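Local coordinates for protein phospholyase (Arthrobacter aurescens, PDB 5G4I) that acts as a pyridoxal-phosphate-dependent phospholyase, classed with ethanolamine-phosphate phospho-lyases and related to the class III transaminases, at residues 60-66 with 412-418; 258-262 with 365-369; 138-144 with 170-176; 121-125 with 148-154. All blocks are in the same frame, centred on the assembly; numbering follows the deposited sequence.

Contact 1: residues 60-66 with 412-418; sequences GYNNVPH and KMRPPLV. With PO4 (phosphate ion), chain D.
The carbonyl oxygen of Tyr61 is gripped by two nitrogens of one side chain. Arg414 comes side-on, with NH2 2.8 Å and NE 2.9 Å from Tyr61 O. The two nitrogens reach the oxygen from opposite faces of its carbonyl plane, while the oxygen stays close to the guanidinium plane. A bend at chi3 (65°) turns the guanidinium back to this atom. The Asn63 amide stacks on one guanidinium face, the planes 10° apart, with OD1 3.4 Å from Arg414 CZ. Asn63 OD1 is also near NH1 and NH2 of Arg414, but the angles are poor for hydrogen bonds, so the contact is stacking. The Tyr61 ring lies alongside the arginine, its plane tilted 50° from the guanidinium. Arg414 CZ is 4.6 Å from the Tyr61 ring centroid, over the face, a cation-pi contact. Arg414 also holds a phosphate ion, with NH1 2.7 Å from O1 and NH2 3.0 Å from O2. Gln254 and Arg90 of the second subunit bind the same ion. Lys412 NZ lies 3.2 Å from its O3. Further along, Leu417 N donates to His66 O, and Leu417 CB sits over a face of the His66 ring in a CH-pi contact. The phosphate probably came from the crystallisation liquor. The basic pocket around it, near the cofactor and the subunit interface, is nonetheless consistent with an anion site for a substrate phosphate.

Contact 2: residues 258-262 with 365-369; sequences GRTGS and RGLFF
Two tight turns meet here, a type I turn from Gly258 to Gly261 and a type II' turn from Arg365 to Phe368, joined by Leu367 N to Arg259 O at 3.0 Å. That bond is nearly straight at the hydrogen (167°). Gly366 has positive phi and fits flat against Arg259 and Thr260, where a CB would clash with Arg259 O and Thr260 C. The Arg259 side chain doubles back through bends at chi2 (66°) and chi3, which bring NH1 2.8 Å from Leu367 O. The nitrogen stands above the carbonyl plane and not on a lone pair. The same NH1 also bonds to Pro415 O. On the way, Arg259 CD touches Phe368 CB at 3.9 Å, and Arg259 CG lies at the edge of the Phe368 ring. Arg365 works on the outer side. Its CD rests 3.6 Å from Thr260 O, and its NH1 donates to Ser262 OG at 3.0 Å, the oxygen close to the guanidinium plane. A leucine in place of Arg365 would probably leave Ser262 OG without this donor and the link between the two turns at this edge weaker. The type II' turn is the tip of the hairpin between strands 359-365 and 368-373. Phe369 pairs by its backbone with Met413 of the neighbouring strand 410-413. The Phe368 side chain packs on Gln254 and Leu220, while Leu367 and Phe369 lie against helix 334-355.

Contact 3: residues 138-144 with 170-176; sequences TGVLVSD and HVRALRI
Val142 overlaps Val171 across the strands, CG2 meeting CG1 of Val171 at 3.9 Å. Val171 CG1 stands anti to its own N (chi1 -176°), which places it against that methyl. Val140 and Ala173 lie on the same face of the sheet. Leu141 and Arg172 occupy the other, where Leu141 CD2 is 4.0 Å from Arg172 CB and both pack on helix 187-207. The His170 ring turns an edge to its neighbours, with CD2 3.4 Å from Thr138 O and also near Val140 CG2. The strands run parallel, in register from Val140 with Val171 to Ser143 with Leu174. They belong to a beta-alpha-beta unit with helix 152-155. Strand 171-174 is an outermost strand of the large mixed sheet of the aminotransferase domain. Backbone donors alternate between the strands: Arg172 N gives to Val140 O, Val142 N to Arg172 O, and Leu174 N to Val142 O at 2.8 Å. At the end of strand 140-143, Ser143 CB touches Ile176 CG1 at 3.6 Å. Ser143 OG itself bonds to Glu224. Nearby, Asp144 and Arg175 form a salt bridge. Arg175 NE meets the syn lone pair of Asp144 OD2 at 2.7 Å, with the carboxylate and guanidinium planes 67° apart. A water joins Asp144 OD1 to Ile176 N.

Contact 4: residues 121-125 with 148-154; sequences SEANE and HGNTTSL. With PLP (pyridoxal-5'-phosphate), chain C.
Ser121 has OG beside its own backbone N (chi1 -67°), and this lets both atoms bind one oxygen of the cofactor phosphate. Ser121 OG is 2.6 Å and Ser121 N 2.7 Å from PLP O3P. The same hydroxyl accepts from Asn150 N, 3.0 Å from Ser121 OG, so it donates to the cofactor and receives from the loop. Gly149 CA lies against Ser121 OG, and a CB there would clash with it. One turn on, Asn124 ND2 donates to His148 O at 2.9 Å, on a lone pair in the carbonyl plane. Asp251 takes bonds from Asn124 ND2 and from His148 ND1, and Thr278 bonds to Asn124 OD1. The Glu125 chain runs out from the helix (chi1 179°) and bends at chi2 (75°), putting OE1 between two hydroxyls. Thr151 OG1 lies 2.7 Å and Ser153 OG 2.5 Å from Glu125 OE1, reaching it from opposite faces of the carboxylate. Thr151 is also the N-cap of helix 152-155, its OG1 accepting from Leu154 N at 3.2 Å. Leu154 packs on the helix, with CD1 3.7 Å from Ser121 O and CD2 against Asn124 CB. An alanine in place of Glu125 would probably leave the Thr151 and Ser153 hydroxyls without their shared acceptor, and Thr152 N of the second subunit without OE2. With donors on both oxygens, the Glu125 carboxylate is likely to stay ionised. Likewise the start of helix 120-135, N-H groups towards the phosphate, would favour its negative charge.

How the contacts relate
Contacts 1 and 2 touch and share the sheet of strands 410-413 and 368-373, with Phe368 packed on Arg414. Contacts 3 and 4 lie further off but meet where Val142 packs on His148, both belonging to the cofactor-binding part of the fold. Contacts 1, 2 and 4 are buried, though Ser262 of contact 2 is exposed. Contact 3 is only partly buried and ends in a surface salt bridge. Contacts 1 and 4 reach the second subunit and each holds an anion, with arginine and tyrosine in one and helix-start N-H and serine in the other. Contact 3 relies mainly on regular backbone pairing, contact 2 on two turns and arginine side chains that bond across them.

Contact 1: residues 60-66 with 412-418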
# COMPACT_ATOMS: atom_id res chain seq x y z
N GLY A 60 7.29 -9.45 23.93
CA GLY A 60 7.75 -10.68 23.27
C GLY A 60 7.12 -11.07 21.95
O GLY A 60 7.14 -12.25 21.55
N TYR A 61 6.53 -10.03 21.30
CA TYR A 61 5.67 -10.27 20.12
C TYR A 61 5.91 -9.42 18.88
O TYR A 61 5.75 -9.92 17.76
CB TYR A 61 4.13 -10.17 20.56
CG TYR A 61 3.15 -10.24 19.39
CD1 TYR A 61 2.97 -11.39 18.73
CD2 TYR A 61 2.66 -9.07 18.86
CE1 TYR A 61 2.19 -11.41 17.57
CE2 TYR A 61 1.91 -9.07 17.71
CZ TYR A 61 1.69 -10.26 17.15
OH TYR A 61 0.93 -10.20 15.97
N ASN A 62 6.13 -8.11 19.04
CA ASN A 62 6.05 -7.19 17.89
C ASN A 62 7.32 -7.12 17.06
O ASN A 62 8.38 -6.74 17.57
CB ASN A 62 5.63 -5.78 18.33
CG ASN A 62 4.15 -5.77 18.76
OD1 ASN A 62 3.23 -5.93 17.94
ND2 ASN A 62 3.94 -5.81 20.10
N ASN A 63 7.21 -7.46 15.76
CA ASN A 63 8.31 -7.34 14.83
C ASN A 63 8.35 -6.05 13.98
O ASN A 63 9.42 -5.69 13.44
CB ASN A 63 8.38 -8.51 13.87
CG ASN A 63 7.18 -8.63 12.96
OD1 ASN A 63 6.12 -8.05 13.19
ND2 ASN A 63 7.36 -9.44 11.88
N VAL A 64 7.28 -5.26 13.94
CA VAL A 64 7.29 -4.02 13.24
C VAL A 64 8.31 -3.01 13.85
O VAL A 64 9.10 -2.37 13.10
CB VAL A 64 5.84 -3.43 13.06
CG1 VAL A 64 5.88 -1.99 12.60
CG2 VAL A 64 5.04 -4.31 12.11
N PRO A 65 8.37 -2.81 15.20
CA PRO A 65 9.39 -1.97 15.81
C PRO A 65 10.71 -2.73 15.95
O PRO A 65 11.23 -3.02 17.02
CB PRO A 65 8.78 -1.67 17.22
CG PRO A 65 7.98 -2.80 17.50
CD PRO A 65 7.36 -3.25 16.20
N HIS A 66 11.25 -3.09 14.75
CA HIS A 66 12.50 -3.87 14.62
C HIS A 66 13.66 -3.36 15.50
O HIS A 66 14.38 -4.20 16.11
CB HIS A 66 12.97 -3.77 13.12
CG HIS A 66 14.05 -4.75 12.72
ND1 HIS A 66 13.87 -6.11 12.76
CD2 HIS A 66 15.30 -4.52 12.24
CE1 HIS A 66 14.98 -6.68 12.29
NE2 HIS A 66 15.85 -5.75 12.01
N LYS A 412 4.07 -18.43 20.37
CA LYS A 412 4.97 -17.69 19.50
C LYS A 412 5.61 -16.52 20.19
O LYS A 412 4.90 -15.67 20.77
CB LYS A 412 4.21 -17.13 18.40
CG LYS A 412 5.01 -16.35 17.39
CD LYS A 412 4.20 -15.18 16.88
CE LYS A 412 3.59 -15.34 15.54
NZ LYS A 412 3.22 -14.03 14.96
N MET A 413 6.93 -16.41 19.97
CA MET A 413 7.70 -15.30 20.62
C MET A 413 8.68 -14.73 19.64
O MET A 413 9.42 -15.51 18.98
CB MET A 413 8.42 -15.91 21.70
CG MET A 413 7.42 -16.27 22.79
SD MET A 413 7.71 -17.52 23.98
CE MET A 413 9.09 -18.63 23.94
N ARG A 414 8.56 -13.42 19.47
CA ARG A 414 9.13 -12.73 18.30
C ARG A 414 9.23 -11.28 18.73
O ARG A 414 8.55 -10.43 18.22
CB ARG A 414 8.21 -12.94 17.03
CG ARG A 414 8.65 -12.19 15.72
CD ARG A 414 7.53 -12.02 14.66
NE ARG A 414 6.53 -11.13 15.27
CZ ARG A 414 5.30 -10.91 14.75
NH1 ARG A 414 5.02 -11.27 13.46
NH2 ARG A 414 4.39 -10.14 15.31
N PRO A 415 10.24 -10.98 19.58
CA PRO A 415 10.36 -9.59 20.13
C PRO A 415 11.03 -8.59 19.21
O PRO A 415 11.69 -9.06 18.22
CB PRO A 415 11.23 -9.82 21.38
CG PRO A 415 12.09 -11.01 21.03
CD PRO A 415 11.19 -11.92 20.25
N PRO A 416 10.99 -7.29 19.45
CA PRO A 416 11.91 -6.33 18.80
C PRO A 416 13.35 -6.87 18.80
O PRO A 416 13.77 -7.58 19.75
CB PRO A 416 11.74 -5.03 19.62
CG PRO A 416 10.29 -5.20 20.15
CD PRO A 416 10.15 -6.65 20.51
N LEU A 417 14.13 -6.59 17.74
CA LEU A 417 15.52 -7.17 17.61
C LEU A 417 16.53 -6.52 18.57
O LEU A 417 17.72 -6.90 18.57
CB LEU A 417 16.01 -7.15 16.13
CG LEU A 417 16.63 -8.51 15.74
CD1 LEU A 417 15.62 -9.59 15.52
CD2 LEU A 417 17.53 -8.37 14.48
N VAL A 418 16.15 -5.52 19.38
CA VAL A 418 16.94 -4.98 20.48
C VAL A 418 16.74 -5.76 21.79
O VAL A 418 17.33 -5.41 22.82
CB VAL A 418 16.68 -3.47 20.66
CG1 VAL A 418 17.19 -2.66 19.53
CG2 VAL A 418 15.21 -3.17 20.93
P PO4 D . 1.51 -10.66 12.88
O1 PO4 D . 2.53 -11.45 12.31
O2 PO4 D . 1.97 -9.43 13.66
O3 PO4 D . 1.29 -11.57 14.09
O4 PO4 D . 0.24 -10.40 12.11

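Contact 2: residues 258-262 with 365-369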
# COMPACT_ATOMS: atom_id res chain seq x y z
N GLY A 258 17.37 -10.00 9.35
CA GLY A 258 18.20 -10.66 10.39
C GLY A 258 17.49 -11.27 11.54
O GLY A 258 18.11 -11.85 12.49
N ARG A 259 16.17 -11.42 11.41
CA ARG A 259 15.32 -12.13 12.42
C ARG A 259 15.82 -13.53 12.77
O ARG A 259 15.74 -13.96 13.93
CB ARG A 259 13.89 -12.18 11.92
CG ARG A 259 12.86 -13.05 12.70
CD ARG A 259 12.61 -12.52 14.08
NE ARG A 259 12.17 -11.14 14.13
CZ ARG A 259 11.91 -10.53 15.31
NH1 ARG A 259 12.15 -11.18 16.44
NH2 ARG A 259 11.60 -9.23 15.35
N THR A 260 16.27 -14.28 11.77
CA THR A 260 16.73 -15.67 11.99
C THR A 260 18.16 -15.75 12.57
O THR A 260 18.55 -16.89 12.95
CB THR A 260 16.76 -16.53 10.67
OG1 THR A 260 17.73 -16.03 9.78
CG2 THR A 260 15.37 -16.59 9.97
N GLY A 261 18.89 -14.64 12.67
CA GLY A 261 20.27 -14.65 13.27
C GLY A 261 21.34 -15.18 12.30
O GLY A 261 22.41 -14.53 12.20
N SER A 262 21.08 -16.31 11.59
CA SER A 262 22.09 -16.97 10.80
C SER A 262 22.30 -16.39 9.43
O SER A 262 23.23 -16.82 8.73
CB SER A 262 21.79 -18.46 10.73
OG SER A 262 20.48 -18.76 10.27
N ARG A 365 14.37 -20.32 15.04
CA ARG A 365 15.80 -20.01 15.38
C ARG A 365 15.94 -18.48 15.50
O ARG A 365 14.97 -17.76 15.16
CB ARG A 365 16.89 -20.52 14.40
CG ARG A 365 16.58 -19.98 13.02
CD ARG A 365 17.73 -20.28 12.11
NE ARG A 365 17.68 -21.67 11.69
CZ ARG A 365 18.50 -22.22 10.80
NH1 ARG A 365 19.50 -21.56 10.23
NH2 ARG A 365 18.29 -23.53 10.46
N GLY A 366 17.04 -18.04 15.99
CA GLY A 366 17.31 -16.65 16.14
C GLY A 366 16.31 -16.07 17.11
O GLY A 366 16.13 -16.61 18.22
N LEU A 367 15.64 -15.00 16.74
CA LEU A 367 14.62 -14.38 17.65
C LEU A 367 13.17 -14.64 17.13
O LEU A 367 12.25 -13.84 17.39
CB LEU A 367 14.90 -12.90 17.96
CG LEU A 367 16.11 -12.64 18.81
CD1 LEU A 367 16.36 -11.19 19.03
CD2 LEU A 367 15.90 -13.32 20.19
N PHE A 368 12.94 -15.77 16.47
CA PHE A 368 11.57 -16.26 16.14
C PHE A 368 11.50 -17.69 16.65
O PHE A 368 11.98 -18.63 16.03
CB PHE A 368 11.22 -16.13 14.64
CG PHE A 368 9.77 -16.04 14.34
CD1 PHE A 368 8.80 -16.76 15.07
CD2 PHE A 368 9.30 -15.20 13.33
CE1 PHE A 368 7.42 -16.70 14.73
CE2 PHE A 368 7.96 -15.18 13.03
CZ PHE A 368 7.00 -15.87 13.76
N PHE A 369 10.89 -17.85 17.84
CA PHE A 369 10.84 -19.20 18.51
C PHE A 369 9.44 -19.53 18.88
O PHE A 369 8.54 -18.70 19.08
CB PHE A 369 11.76 -19.33 19.78
CG PHE A 369 13.17 -19.85 19.51
CD1 PHE A 369 13.45 -21.21 19.46
CD2 PHE A 369 14.23 -18.94 19.33
CE1 PHE A 369 14.65 -21.66 19.17
CE2 PHE A 369 15.53 -19.43 19.06
CZ PHE A 369 15.73 -20.71 19.04

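Contact 3: residues 138-144 with 170-176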
# COMPACT_ATOMS: atom_id res chain seq x y z
N THR A 138 -0.31 -18.75 -15.13
CA THR A 138 -1.04 -18.19 -13.96
C THR A 138 -1.00 -19.07 -12.73
O THR A 138 -1.43 -18.62 -11.59
CB THR A 138 -2.55 -17.96 -14.29
OG1 THR A 138 -3.12 -19.21 -14.84
CG2 THR A 138 -2.73 -16.86 -15.30
N GLY A 139 -0.55 -20.34 -12.77
CA GLY A 139 -0.60 -21.21 -11.63
C GLY A 139 0.26 -20.81 -10.42
O GLY A 139 1.39 -20.32 -10.61
N VAL A 140 -0.34 -20.94 -9.21
CA VAL A 140 0.35 -20.59 -7.96
C VAL A 140 0.45 -21.79 -7.05
O VAL A 140 -0.58 -22.44 -6.71
CB VAL A 140 -0.37 -19.42 -7.26
CG1 VAL A 140 0.26 -19.13 -5.87
CG2 VAL A 140 -0.38 -18.18 -8.12
N LEU A 141 1.65 -22.12 -6.54
CA LEU A 141 1.87 -23.09 -5.46
C LEU A 141 2.12 -22.34 -4.14
O LEU A 141 3.03 -21.48 -4.11
CB LEU A 141 3.10 -23.96 -5.79
CG LEU A 141 3.00 -24.87 -7.04
CD1 LEU A 141 4.35 -25.53 -7.28
CD2 LEU A 141 1.96 -25.92 -6.96
N VAL A 142 1.31 -22.63 -3.14
CA VAL A 142 1.45 -22.06 -1.81
C VAL A 142 1.32 -23.16 -0.77
O VAL A 142 0.83 -24.30 -1.09
CB VAL A 142 0.41 -20.97 -1.44
CG1 VAL A 142 0.76 -19.63 -2.06
CG2 VAL A 142 -1.03 -21.45 -1.75
N SER A 143 1.65 -22.94 0.53
CA SER A 143 1.32 -23.92 1.54
C SER A 143 -0.20 -23.95 1.85
O SER A 143 -0.90 -22.95 1.59
CB SER A 143 2.06 -23.61 2.87
OG SER A 143 1.26 -22.92 3.75
N ASP A 144 -0.65 -25.07 2.41
CA ASP A 144 -2.03 -25.24 2.85
C ASP A 144 -2.39 -24.57 4.15
O ASP A 144 -3.55 -24.70 4.57
CB ASP A 144 -2.42 -26.71 2.88
CG ASP A 144 -1.79 -27.49 3.97
OD1 ASP A 144 -1.04 -27.02 4.85
OD2 ASP A 144 -1.99 -28.78 3.88
N HIS A 170 -6.66 -21.66 -10.19
CA HIS A 170 -5.24 -21.60 -10.59
C HIS A 170 -4.29 -21.92 -9.41
O HIS A 170 -3.05 -21.74 -9.59
CB HIS A 170 -4.90 -20.24 -11.21
CG HIS A 170 -5.10 -19.08 -10.25
ND1 HIS A 170 -6.37 -18.66 -9.84
CD2 HIS A 170 -4.21 -18.28 -9.64
CE1 HIS A 170 -6.22 -17.66 -8.95
NE2 HIS A 170 -4.93 -17.40 -8.85
N VAL A 171 -4.80 -22.34 -8.27
CA VAL A 171 -3.97 -22.47 -7.03
C VAL A 171 -3.93 -23.97 -6.68
O VAL A 171 -4.99 -24.64 -6.66
CB VAL A 171 -4.54 -21.60 -5.86
CG1 VAL A 171 -3.62 -21.67 -4.63
CG2 VAL A 171 -4.78 -20.20 -6.37
N ARG A 172 -2.75 -24.45 -6.22
CA ARG A 172 -2.63 -25.71 -5.51
C ARG A 172 -1.95 -25.50 -4.18
O ARG A 172 -0.84 -24.89 -4.17
CB ARG A 172 -1.91 -26.81 -6.35
CG ARG A 172 -2.63 -27.18 -7.67
CD ARG A 172 -3.99 -27.90 -7.46
NE ARG A 172 -4.56 -28.25 -8.77
CZ ARG A 172 -5.26 -27.40 -9.50
NH1 ARG A 172 -5.49 -26.14 -9.16
NH2 ARG A 172 -5.61 -27.70 -10.80
N ALA A 173 -2.60 -25.98 -3.09
CA ALA A 173 -2.05 -25.90 -1.73
C ALA A 173 -1.26 -27.14 -1.36
O ALA A 173 -1.72 -28.30 -1.60
CB ALA A 173 -3.18 -25.68 -0.80
N LEU A 174 -0.04 -26.98 -0.83
CA LEU A 174 0.90 -28.07 -0.47
C LEU A 174 0.93 -28.29 1.03
O LEU A 174 0.99 -27.34 1.82
CB LEU A 174 2.33 -27.74 -0.98
CG LEU A 174 2.52 -27.56 -2.51
CD1 LEU A 174 3.83 -26.96 -2.85
CD2 LEU A 174 2.26 -28.84 -3.25
N ARG A 175 1.00 -29.56 1.44
CA ARG A 175 1.30 -29.86 2.86
C ARG A 175 2.81 -29.87 3.01
O ARG A 175 3.52 -30.74 2.47
CB ARG A 175 0.71 -31.25 3.26
CG ARG A 175 0.98 -31.60 4.74
CD ARG A 175 0.29 -30.72 5.81
NE ARG A 175 -1.16 -30.68 5.65
CZ ARG A 175 -2.08 -31.12 6.49
NH1 ARG A 175 -1.75 -31.64 7.68
NH2 ARG A 175 -3.35 -31.04 6.13
N ILE A 176 3.36 -28.79 3.63
CA ILE A 176 4.83 -28.64 3.71
C ILE A 176 5.35 -29.62 4.80
O ILE A 176 4.76 -29.66 5.89
CB ILE A 176 5.17 -27.17 4.07
CG1 ILE A 176 4.59 -26.12 3.09
CG2 ILE A 176 6.67 -26.95 4.28
CD1 ILE A 176 5.23 -26.12 1.70
O HOH W 1 1.69 -26.82 5.19

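Contact 4: residues 121-125 with 148-154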
# COMPACT_ATOMS: atom_id res chain seq x y z
N SER A 121 1.67 -6.32 1.50
CA SER A 121 0.63 -6.74 0.46
C SER A 121 0.98 -6.11 -0.87
O SER A 121 0.82 -6.77 -1.94
CB SER A 121 -0.86 -6.42 0.92
OG SER A 121 -1.22 -7.22 2.03
N GLU A 122 1.32 -4.83 -0.90
CA GLU A 122 1.68 -4.18 -2.22
C GLU A 122 2.84 -4.92 -2.82
O GLU A 122 2.89 -5.10 -4.09
CB GLU A 122 1.95 -2.68 -2.10
CG GLU A 122 0.76 -1.77 -1.91
CD GLU A 122 1.09 -0.30 -2.25
OE1 GLU A 122 2.20 0.24 -1.86
OE2 GLU A 122 0.22 0.39 -2.93
N ALA A 123 3.81 -5.33 -2.00
CA ALA A 123 5.01 -6.03 -2.55
C ALA A 123 4.61 -7.39 -3.16
O ALA A 123 5.03 -7.76 -4.30
CB ALA A 123 6.10 -6.16 -1.51
N ASN A 124 3.87 -8.22 -2.43
CA ASN A 124 3.50 -9.54 -2.95
C ASN A 124 2.53 -9.40 -4.13
O ASN A 124 2.66 -10.21 -5.10
CB ASN A 124 2.87 -10.44 -1.85
CG ASN A 124 3.88 -11.07 -0.93
OD1 ASN A 124 4.97 -11.46 -1.39
ND2 ASN A 124 3.52 -11.29 0.31
N GLU A 125 1.61 -8.45 -4.17
CA GLU A 125 0.78 -8.19 -5.35
C GLU A 125 1.65 -7.93 -6.54
O GLU A 125 1.41 -8.52 -7.64
CB GLU A 125 -0.13 -6.96 -5.08
CG GLU A 125 -1.02 -6.59 -6.24
CD GLU A 125 -2.20 -7.48 -6.48
OE1 GLU A 125 -2.48 -8.39 -5.69
OE2 GLU A 125 -2.91 -7.26 -7.53
N HIS A 148 -0.34 -14.28 2.75
CA HIS A 148 0.64 -13.40 2.08
C HIS A 148 0.12 -11.98 1.80
O HIS A 148 0.80 -11.13 1.20
CB HIS A 148 1.11 -14.10 0.75
CG HIS A 148 1.83 -15.39 1.01
ND1 HIS A 148 3.09 -15.46 1.52
CD2 HIS A 148 1.43 -16.69 0.84
CE1 HIS A 148 3.43 -16.72 1.67
NE2 HIS A 148 2.44 -17.49 1.31
N GLY A 149 -1.09 -11.66 2.25
CA GLY A 149 -1.66 -10.31 2.14
C GLY A 149 -3.13 -10.24 1.73
O GLY A 149 -3.82 -11.26 1.66
N ASN A 150 -3.59 -8.98 1.50
CA ASN A 150 -5.02 -8.68 1.57
C ASN A 150 -5.69 -8.10 0.30
O ASN A 150 -6.83 -7.56 0.36
CB ASN A 150 -5.21 -7.75 2.77
CG ASN A 150 -4.48 -6.46 2.59
OD1 ASN A 150 -4.26 -5.98 1.47
ND2 ASN A 150 -4.01 -5.84 3.70
N THR A 151 -5.00 -8.14 -0.84
CA THR A 151 -5.54 -7.75 -2.16
C THR A 151 -6.51 -8.85 -2.67
O THR A 151 -6.56 -9.99 -2.13
CB THR A 151 -4.46 -7.47 -3.21
OG1 THR A 151 -3.79 -8.73 -3.39
CG2 THR A 151 -3.51 -6.35 -2.75
N THR A 152 -7.21 -8.60 -3.80
CA THR A 152 -8.00 -9.65 -4.50
C THR A 152 -7.12 -10.82 -4.97
O THR A 152 -7.42 -11.99 -4.67
CB THR A 152 -8.76 -9.05 -5.69
OG1 THR A 152 -9.71 -8.10 -5.19
CG2 THR A 152 -9.50 -10.17 -6.42
N SER A 153 -6.00 -10.53 -5.63
CA SER A 153 -5.16 -11.67 -6.12
C SER A 153 -4.58 -12.52 -5.00
O SER A 153 -4.39 -13.75 -5.14
CB SER A 153 -4.09 -11.26 -7.17
OG SER A 153 -2.89 -10.75 -6.56
N LEU A 154 -4.29 -11.88 -3.87
CA LEU A 154 -3.81 -12.59 -2.68
C LEU A 154 -4.93 -13.35 -1.92
O LEU A 154 -4.73 -14.45 -1.41
CB LEU A 154 -3.01 -11.64 -1.80
CG LEU A 154 -1.69 -11.13 -2.41
CD1 LEU A 154 -1.11 -9.94 -1.60
CD2 LEU A 154 -0.62 -12.19 -2.58
N1 PLP C . 3.23 -11.80 4.13
C2 PLP C . 3.61 -12.16 5.38
C2A PLP C . 4.45 -13.39 5.59
C3 PLP C . 3.18 -11.35 6.55
O3 PLP C . 3.54 -11.70 7.82
C4 PLP C . 2.35 -10.15 6.29
C4A PLP C . 1.88 -9.28 7.39
C5 PLP C . 2.02 -9.87 4.87
C6 PLP C . 2.48 -10.72 3.87
C5A PLP C . 1.17 -8.66 4.52
O4P PLP C . 1.74 -7.49 5.11
P PLP C . 0.91 -6.11 5.14
O1P PLP C . -0.07 -6.30 6.26
O2P PLP C . 1.97 -5.06 5.40
O3P PLP C . 0.29 -6.04 3.77
O HOH W 2 -0.96 -9.80 -8.43
O HOH W 3 -5.55 -7.84 -7.52